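Local coordinates for chorismate mutase (Burkholderia thailandensis, PDB 6CNZ), which probably catalyses the Claisen rearrangement of chorismate to prephenate, the step that leads toward phenylalanine and tyrosine, at residues A[74-86]-A[158-170]. Sequence-based numbering, arbitrary orientation.
With NO3 (nitrate ion), chain G.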
ATOM      1  N   THR A  74      -5.925 -12.250 -17.326  1.00 29.40           N
ATOM      2  CA  THR A  74      -5.405 -11.109 -18.070  1.00 32.33           C
ATOM      3  C   THR A  74      -4.961  -9.992 -17.134  1.00 26.40           C
ATOM      4  O   THR A  74      -3.879  -9.422 -17.311  1.00 35.46           O
ATOM      5  CB  THR A  74      -6.468 -10.592 -19.037  1.00 36.45           C
ATOM      6  OG1 THR A  74      -6.714 -11.586 -20.025  1.00 40.02           O
ATOM      7  CG2 THR A  74      -5.989  -9.318 -19.724  1.00 37.26           C
ATOM      8  N   PHE A  75      -5.782  -9.675 -16.126  1.00 32.33           N
ATOM      9  CA  PHE A  75      -5.407  -8.645 -15.165  1.00 30.98           C
ATOM     10  C   PHE A  75      -4.088  -8.988 -14.485  1.00 32.39           C
ATOM     11  O   PHE A  75      -3.260  -8.100 -14.242  1.00 27.99           O
ATOM     12  CB  PHE A  75      -6.514  -8.455 -14.131  1.00 32.81           C
ATOM     13  CG  PHE A  75      -6.197  -7.426 -13.063  1.00 29.62           C
ATOM     14  CD1 PHE A  75      -6.294  -6.067 -13.335  1.00 25.41           C
ATOM     15  CD2 PHE A  75      -5.824  -7.823 -11.788  1.00 25.41           C
ATOM     16  CE1 PHE A  75      -6.018  -5.118 -12.362  1.00 24.60           C
ATOM     17  CE2 PHE A  75      -5.548  -6.882 -10.798  1.00 25.92           C
ATOM     18  CZ  PHE A  75      -5.646  -5.521 -11.085  1.00 23.04           C
ATOM     19  N   PHE A  76      -3.856 -10.271 -14.194  1.00 29.63           N
ATOM     20  CA  PHE A  76      -2.599 -10.605 -13.534  1.00 31.87           C
ATOM     21  C   PHE A  76      -1.455 -10.741 -14.529  1.00 31.85           C
ATOM     22  O   PHE A  76      -0.310 -10.440 -14.170  1.00 30.64           O
ATOM     23  CB  PHE A  76      -2.758 -11.851 -12.651  1.00 28.04           C
ATOM     24  CG  PHE A  76      -3.220 -11.521 -11.247  1.00 29.15           C
ATOM     25  CD1 PHE A  76      -4.569 -11.309 -10.969  1.00 25.65           C
ATOM     26  CD2 PHE A  76      -2.306 -11.376 -10.215  1.00 34.66           C
ATOM     27  CE1 PHE A  76      -4.997 -10.985  -9.683  1.00 29.86           C
ATOM     28  CE2 PHE A  76      -2.731 -11.050  -8.921  1.00 37.23           C
ATOM     29  CZ  PHE A  76      -4.081 -10.855  -8.660  1.00 36.66           C
ATOM     30  N   ASP A  77      -1.737 -11.105 -15.787  1.00 31.27           N
ATOM     31  CA  ASP A  77      -0.747 -10.888 -16.845  1.00 31.87           C
ATOM     32  C   ASP A  77      -0.204  -9.465 -16.800  1.00 28.92           C
ATOM     33  O   ASP A  77       1.013  -9.250 -16.874  1.00 24.22           O
ATOM     34  CB  ASP A  77      -1.348 -11.156 -18.226  1.00 38.29           C
ATOM     35  CG  ASP A  77      -1.388 -12.631 -18.583  1.00 49.68           C
ATOM     36  OD1 ASP A  77      -0.631 -13.431 -17.981  1.00 49.41           O
ATOM     37  OD2 ASP A  77      -2.183 -12.994 -19.483  1.00 62.69           O
ATOM     38  N   ASP A  78      -1.108  -8.482 -16.650  1.00 23.75           N
ATOM     39  CA  ASP A  78      -0.714  -7.075 -16.590  1.00 31.34           C
ATOM     40  C   ASP A  78       0.052  -6.736 -15.308  1.00 31.56           C
ATOM     41  O   ASP A  78       0.933  -5.868 -15.336  1.00 31.36           O
ATOM     42  CB  ASP A  78      -1.941  -6.167 -16.713  1.00 22.55           C
ATOM     43  CG  ASP A  78      -2.533  -6.168 -18.122  1.00 25.12           C
ATOM     44  OD1 ASP A  78      -1.807  -6.481 -19.086  1.00 26.21           O
ATOM     45  OD2 ASP A  78      -3.717  -5.822 -18.267  1.00 26.34           O
ATOM     46  N   GLN A  79      -0.290  -7.365 -14.173  1.00 26.94           N
ATOM     47  CA  GLN A  79       0.470  -7.114 -12.939  1.00 28.75           C
ATOM     48  C   GLN A  79       1.911  -7.568 -13.094  1.00 27.74           C
ATOM     49  O   GLN A  79       2.848  -6.854 -12.710  1.00 26.17           O
ATOM     50  CB  GLN A  79      -0.164  -7.822 -11.730  1.00 26.24           C
ATOM     51  CG  GLN A  79      -1.642  -7.464 -11.459  1.00 25.12           C
ATOM     52  CD  GLN A  79      -1.945  -5.987 -11.648  1.00 25.84           C
ATOM     53  OE1 GLN A  79      -1.520  -5.143 -10.849  1.00 21.75           O
ATOM     54  NE2 GLN A  79      -2.696  -5.662 -12.708  1.00 29.02           N
ATOM     55  N   ILE A  80       2.096  -8.768 -13.653  1.00 26.40           N
ATOM     56  CA  ILE A  80       3.423  -9.309 -13.945  1.00 28.02           C
ATOM     57  C   ILE A  80       4.175  -8.403 -14.924  1.00 32.04           C
ATOM     58  O   ILE A  80       5.320  -8.007 -14.670  1.00 34.47           O
ATOM     59  CB  ILE A  80       3.284 -10.749 -14.479  1.00 29.52           C
ATOM     60  CG1 ILE A  80       2.742 -11.667 -13.377  1.00 26.08           C
ATOM     61  CG2 ILE A  80       4.613 -11.282 -15.059  1.00 28.10           C
ATOM     62  CD1 ILE A  80       2.149 -12.978 -13.903  1.00 25.74           C
ATOM     63  N   ALA A  81       3.545  -8.059 -16.057  1.00 31.62           N
ATOM     64  CA  ALA A  81       4.187  -7.165 -17.026  1.00 27.70           C
ATOM     65  C   ALA A  81       4.644  -5.865 -16.372  1.00 24.76           C
ATOM     66  O   ALA A  81       5.745  -5.368 -16.646  1.00 23.49           O
ATOM     67  CB  ALA A  81       3.219  -6.853 -18.172  1.00 25.41           C
ATOM     68  N   ALA A  82       3.786  -5.292 -15.524  1.00 26.96           N
ATOM     69  CA  ALA A  82       4.087  -4.024 -14.860  1.00 31.45           C
ATOM     70  C   ALA A  82       5.242  -4.175 -13.881  1.00 27.26           C
ATOM     71  O   ALA A  82       6.128  -3.309 -13.805  1.00 23.67           O
ATOM     72  CB  ALA A  82       2.841  -3.514 -14.130  1.00 19.91           C
ATOM     73  N   SER A  83       5.244  -5.270 -13.121  1.00 23.44           N
ATOM     74  CA  SER A  83       6.347  -5.536 -12.200  1.00 24.98           C
ATOM     75  C   SER A  83       7.668  -5.645 -12.960  1.00 30.86           C
ATOM     76  O   SER A  83       8.657  -4.984 -12.617  1.00 32.47           O
ATOM     77  CB  SER A  83       6.056  -6.819 -11.411  1.00 24.24           C
ATOM     78  OG  SER A  83       7.112  -7.136 -10.526  1.00 35.35           O
ATOM     79  N   LYS A  84       7.689  -6.441 -14.029  1.00 23.30           N
ATOM     80  CA  LYS A  84       8.938  -6.644 -14.763  1.00 25.63           C
ATOM     81  C   LYS A  84       9.406  -5.356 -15.432  1.00 30.47           C
ATOM     82  O   LYS A  84      10.607  -5.074 -15.481  1.00 33.32           O
ATOM     83  CB  LYS A  84       8.758  -7.763 -15.798  1.00 27.64           C
ATOM     84  CG  LYS A  84       8.727  -9.146 -15.174  1.00 35.81           C
ATOM     85  CD  LYS A  84       8.068 -10.182 -16.079  1.00 45.55           C
ATOM     86  CE  LYS A  84       8.940 -10.579 -17.249  1.00 54.77           C
ATOM     87  NZ  LYS A  84       8.323 -11.727 -17.998  1.00 55.98           N
ATOM     88  N   GLN A  85       8.471  -4.575 -15.974  1.00 25.58           N
ATOM     89  CA  GLN A  85       8.805  -3.268 -16.518  1.00 31.24           C
ATOM     90  C   GLN A  85       9.521  -2.408 -15.477  1.00 26.85           C
ATOM     91  O   GLN A  85      10.586  -1.837 -15.742  1.00 26.60           O
ATOM     92  CB  GLN A  85       7.514  -2.597 -16.997  1.00 31.78           C
ATOM     93  CG  GLN A  85       7.658  -1.311 -17.764  1.00 39.84           C
ATOM     94  CD  GLN A  85       6.292  -0.695 -18.016  1.00 37.30           C
ATOM     95  OE1 GLN A  85       5.311  -1.413 -18.210  1.00 32.62           O
ATOM     96  NE2 GLN A  85       6.210   0.624 -17.951  1.00 31.99           N
ATOM     97  N   LEU A  86       8.927  -2.273 -14.296  1.00 19.75           N
ATOM     98  CA  LEU A  86       9.555  -1.488 -13.239  1.00 25.15           C
ATOM     99  C   LEU A  86      10.923  -2.061 -12.863  1.00 25.32           C
ATOM    100  O   LEU A  86      11.904  -1.318 -12.732  1.00 26.85           O
ATOM    101  CB  LEU A  86       8.632  -1.431 -12.008  1.00 23.04           C
ATOM    102  CG  LEU A  86       9.086  -0.548 -10.834  1.00 23.78           C
ATOM    103  CD1 LEU A  86       9.651   0.778 -11.336  1.00 25.60           C
ATOM    104  CD2 LEU A  86       7.934  -0.274  -9.872  1.00 24.22           C
ATOM    105  N   ALA A 158       8.965   5.909 -13.991  1.00 28.77           N
ATOM    106  CA  ALA A 158       8.986   4.485 -14.316  1.00 34.10           C
ATOM    107  C   ALA A 158       7.853   3.745 -13.605  1.00 33.75           C
ATOM    108  O   ALA A 158       7.124   2.954 -14.220  1.00 32.52           O
ATOM    109  CB  ALA A 158      10.344   3.885 -13.943  1.00 31.91           C
ATOM    110  N   GLN A 159       7.678   4.002 -12.307  1.00 24.82           N
ATOM    111  CA  GLN A 159       6.633   3.299 -11.567  1.00 28.72           C
ATOM    112  C   GLN A 159       5.259   3.762 -12.008  1.00 34.88           C
ATOM    113  O   GLN A 159       4.351   2.942 -12.188  1.00 38.61           O
ATOM    114  CB  GLN A 159       6.794   3.487 -10.055  1.00 23.49           C
ATOM    115  CG  GLN A 159       5.610   2.864  -9.290  1.00 27.63           C
ATOM    116  CD  GLN A 159       5.922   2.491  -7.868  1.00 35.84           C
ATOM    117  OE1 GLN A 159       7.085   2.405  -7.485  1.00 31.00           O
ATOM    118  NE2 GLN A 159       4.873   2.282  -7.061  1.00 37.81           N
ATOM    119  N   LYS A 160       5.098   5.074 -12.206  1.00 35.88           N
ATOM    120  CA  LYS A 160       3.833   5.611 -12.685  1.00 25.68           C
ATOM    121  C   LYS A 160       3.480   5.067 -14.066  1.00 29.04           C
ATOM    122  O   LYS A 160       2.314   4.764 -14.333  1.00 25.56           O
ATOM    123  CB  LYS A 160       3.896   7.137 -12.699  1.00 34.12           C
ATOM    124  CG  LYS A 160       3.876   7.748 -11.303  1.00 33.20           C
ATOM    125  CD  LYS A 160       3.633   9.251 -11.399  1.00 37.80           C
ATOM    126  CE  LYS A 160       4.666   9.892 -12.292  1.00 45.17           C
ATOM    127  NZ  LYS A 160       4.624  11.364 -12.186  1.00 58.60           N
ATOM    128  N   ASP A 161       4.472   4.943 -14.960  1.00 27.07           N
ATOM    129  CA  ASP A 161       4.215   4.315 -16.259  1.00 29.43           C
ATOM    130  C   ASP A 161       3.780   2.862 -16.092  1.00 30.43           C
ATOM    131  O   ASP A 161       2.815   2.406 -16.727  1.00 25.23           O
ATOM    132  CB  ASP A 161       5.458   4.395 -17.144  1.00 37.99           C
ATOM    133  CG  ASP A 161       5.669   5.786 -17.737  1.00 47.54           C
ATOM    134  OD1 ASP A 161       4.805   6.667 -17.523  1.00 48.04           O
ATOM    135  OD2 ASP A 161       6.696   5.996 -18.418  1.00 49.76           O
ATOM    136  N   ALA A 162       4.465   2.124 -15.213  1.00 24.99           N
ATOM    137  CA  ALA A 162       4.120   0.723 -15.015  1.00 22.43           C
ATOM    138  C   ALA A 162       2.728   0.573 -14.415  1.00 21.85           C
ATOM    139  O   ALA A 162       2.054  -0.426 -14.685  1.00 29.54           O
ATOM    140  CB  ALA A 162       5.177   0.039 -14.137  1.00 24.79           C
ATOM    141  N   LEU A 163       2.276   1.536 -13.598  1.00 21.79           N
ATOM    142  CA  LEU A 163       0.925   1.432 -13.049  1.00 21.73           C
ATOM    143  C   LEU A 163      -0.114   1.500 -14.159  1.00 24.57           C
ATOM    144  O   LEU A 163      -1.140   0.812 -14.091  1.00 25.19           O
ATOM    145  CB  LEU A 163       0.671   2.529 -12.012  1.00 26.13           C
ATOM    146  CG  LEU A 163      -0.702   2.653 -11.329  1.00 28.92           C
ATOM    147  CD1 LEU A 163      -1.030   1.440 -10.487  1.00 30.05           C
ATOM    148  CD2 LEU A 163      -0.751   3.903 -10.461  1.00 32.54           C
ATOM    149  N   GLY A 164       0.158   2.286 -15.206  1.00 29.38           N
ATOM    150  CA  GLY A 164      -0.725   2.285 -16.371  1.00 27.10           C
ATOM    151  C   GLY A 164      -0.783   0.920 -17.037  1.00 28.83           C
ATOM    152  O   GLY A 164      -1.861   0.415 -17.350  1.00 33.31           O
ATOM    153  N   THR A 165       0.385   0.295 -17.242  1.00 22.23           N
ATOM    154  CA  THR A 165       0.422  -1.084 -17.734  1.00 29.15           C
ATOM    155  C   THR A 165      -0.452  -1.993 -16.877  1.00 30.47           C
ATOM    156  O   THR A 165      -1.254  -2.775 -17.399  1.00 34.65           O
ATOM    157  CB  THR A 165       1.865  -1.601 -17.754  1.00 32.35           C
ATOM    158  OG1 THR A 165       2.655  -0.780 -18.616  1.00 35.99           O
ATOM    159  CG2 THR A 165       1.933  -3.045 -18.253  1.00 24.82           C
ATOM    160  N   ALA A 166      -0.338  -1.867 -15.552  1.00 22.18           N
ATOM    161  CA  ALA A 166      -1.017  -2.790 -14.652  1.00 27.02           C
ATOM    162  C   ALA A 166      -2.529  -2.663 -14.729  1.00 25.21           C
ATOM    163  O   ALA A 166      -3.247  -3.614 -14.393  1.00 26.53           O
ATOM    164  CB  ALA A 166      -0.564  -2.563 -13.206  1.00 29.04           C
ATOM    165  N   LEU A 167      -3.036  -1.496 -15.108  1.00 24.56           N
ATOM    166  CA  LEU A 167      -4.475  -1.267 -15.138  1.00 23.76           C
ATOM    167  C   LEU A 167      -5.010  -1.173 -16.564  1.00 29.54           C
ATOM    168  O   LEU A 167      -6.077  -0.600 -16.788  1.00 28.56           O
ATOM    169  CB  LEU A 167      -4.805  -0.010 -14.338  1.00 22.86           C
ATOM    170  CG  LEU A 167      -4.322  -0.131 -12.875  1.00 24.12           C
ATOM    171  CD1 LEU A 167      -4.313   1.206 -12.138  1.00 18.04           C
ATOM    172  CD2 LEU A 167      -5.182  -1.156 -12.135  1.00 22.07           C
ATOM    173  N   SER A 168      -4.300  -1.746 -17.532  1.00 30.13           N
ATOM    174  CA  SER A 168      -4.608  -1.486 -18.932  1.00 30.03           C
ATOM    175  C   SER A 168      -5.676  -2.413 -19.511  1.00 33.61           C
ATOM    176  O   SER A 168      -6.116  -2.184 -20.642  1.00 33.97           O
ATOM    177  CB  SER A 168      -3.324  -1.547 -19.779  1.00 27.88           C
ATOM    178  OG  SER A 168      -2.803  -2.870 -19.887  1.00 37.09           O
ATOM    179  N   HIS A 169      -6.142  -3.423 -18.767  1.00 30.10           N
ATOM    180  CA  HIS A 169      -7.271  -4.237 -19.224  1.00 29.13           C
ATOM    181  C   HIS A 169      -8.357  -4.349 -18.160  1.00 33.87           C
ATOM    182  O   HIS A 169      -9.099  -5.338 -18.121  1.00 39.74           O
ATOM    183  CB  HIS A 169      -6.822  -5.627 -19.664  1.00 29.73           C
ATOM    184  CG  HIS A 169      -5.827  -5.604 -20.774  1.00 35.52           C
ATOM    185  ND1 HIS A 169      -4.472  -5.484 -20.553  1.00 37.33           N
ATOM    186  CD2 HIS A 169      -5.987  -5.647 -22.119  1.00 39.99           C
ATOM    187  CE1 HIS A 169      -3.837  -5.473 -21.713  1.00 39.87           C
ATOM    188  NE2 HIS A 169      -4.734  -5.571 -22.679  1.00 42.49           N
ATOM    189  N   VAL A 170      -8.487  -3.328 -17.313  1.00 29.37           N
ATOM    190  CA  VAL A 170      -9.586  -3.302 -16.357  1.00 27.39           C
ATOM    191  C   VAL A 170     -10.904  -3.030 -17.070  1.00 29.62           C
ATOM    192  O   VAL A 170     -11.931  -3.660 -16.774  1.00 25.56           O
ATOM    193  CB  VAL A 170      -9.297  -2.264 -15.250  1.00 36.27           C
ATOM    194  CG1 VAL A 170     -10.540  -1.997 -14.416  1.00 31.12           C
ATOM    195  CG2 VAL A 170      -8.168  -2.757 -14.356  1.00 25.11           C
TER
HETATM  196  N   NO3 G 301       2.081   4.254  -8.462  1.00 38.57           N
HETATM  197  O1  NO3 G 301       2.179   3.022  -8.171  1.00 35.69           O
HETATM  198  O2  NO3 G 301       2.910   4.790  -9.263  1.00 33.74           O
HETATM  199  O3  NO3 G 301       1.159   4.952  -7.945  1.00 38.86           O
HETATM  200  O   HOH W   1      -5.177  -4.528 -16.473  1.00 32.22           O
HETATM  201  O   HOH W   2       8.279   1.537 -16.093  1.00 32.20           O
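The Phe-75 ring meets Leu-167 at its edge, where CE1 lies 4.1 Å from CD2 of Leu-167, and Val-170 CG2 approaches obliquely. One face carries the amide of Gln-79, whose NE2 sits over the ring centre, 3.3 Å above the plane; Phe-76 CE1 is at the edge. A bend at chi2 (-41°) folds Gln-79 back over that face. There NE2 donates in its amide plane to two carbonyls, Phe-75 O and, across the contact, Ala-166 O (2.7 Å), so both N-H groups are used and the amide's rotation is fixed. The His-169 ring takes Asp-78 at its edge, carboxylate and ring nearly coplanar (21°), with a hydrogen bond from ND1 to OD2 whose modelled length is too short to trust. One water joins Asp-78 OD2, Ala-166 O and His-169 N, tying the turn after helix 157-166 to helix 69-96. Further along, Ala-82 CB packs 3.7 Å from Ala-166 CB, and Thr-165 is a knob among Asp-78, Ala-81, Ala-82 and Gln-85. Its OG1 donates to an in-plane lone pair of Gln-85 OE1 (2.8 Å). Small alanines let the axes of 74-86 and 158-166 approach to 7.9 Å at 163°, a close antiparallel helix pair within the all-helical chorismate mutase fold.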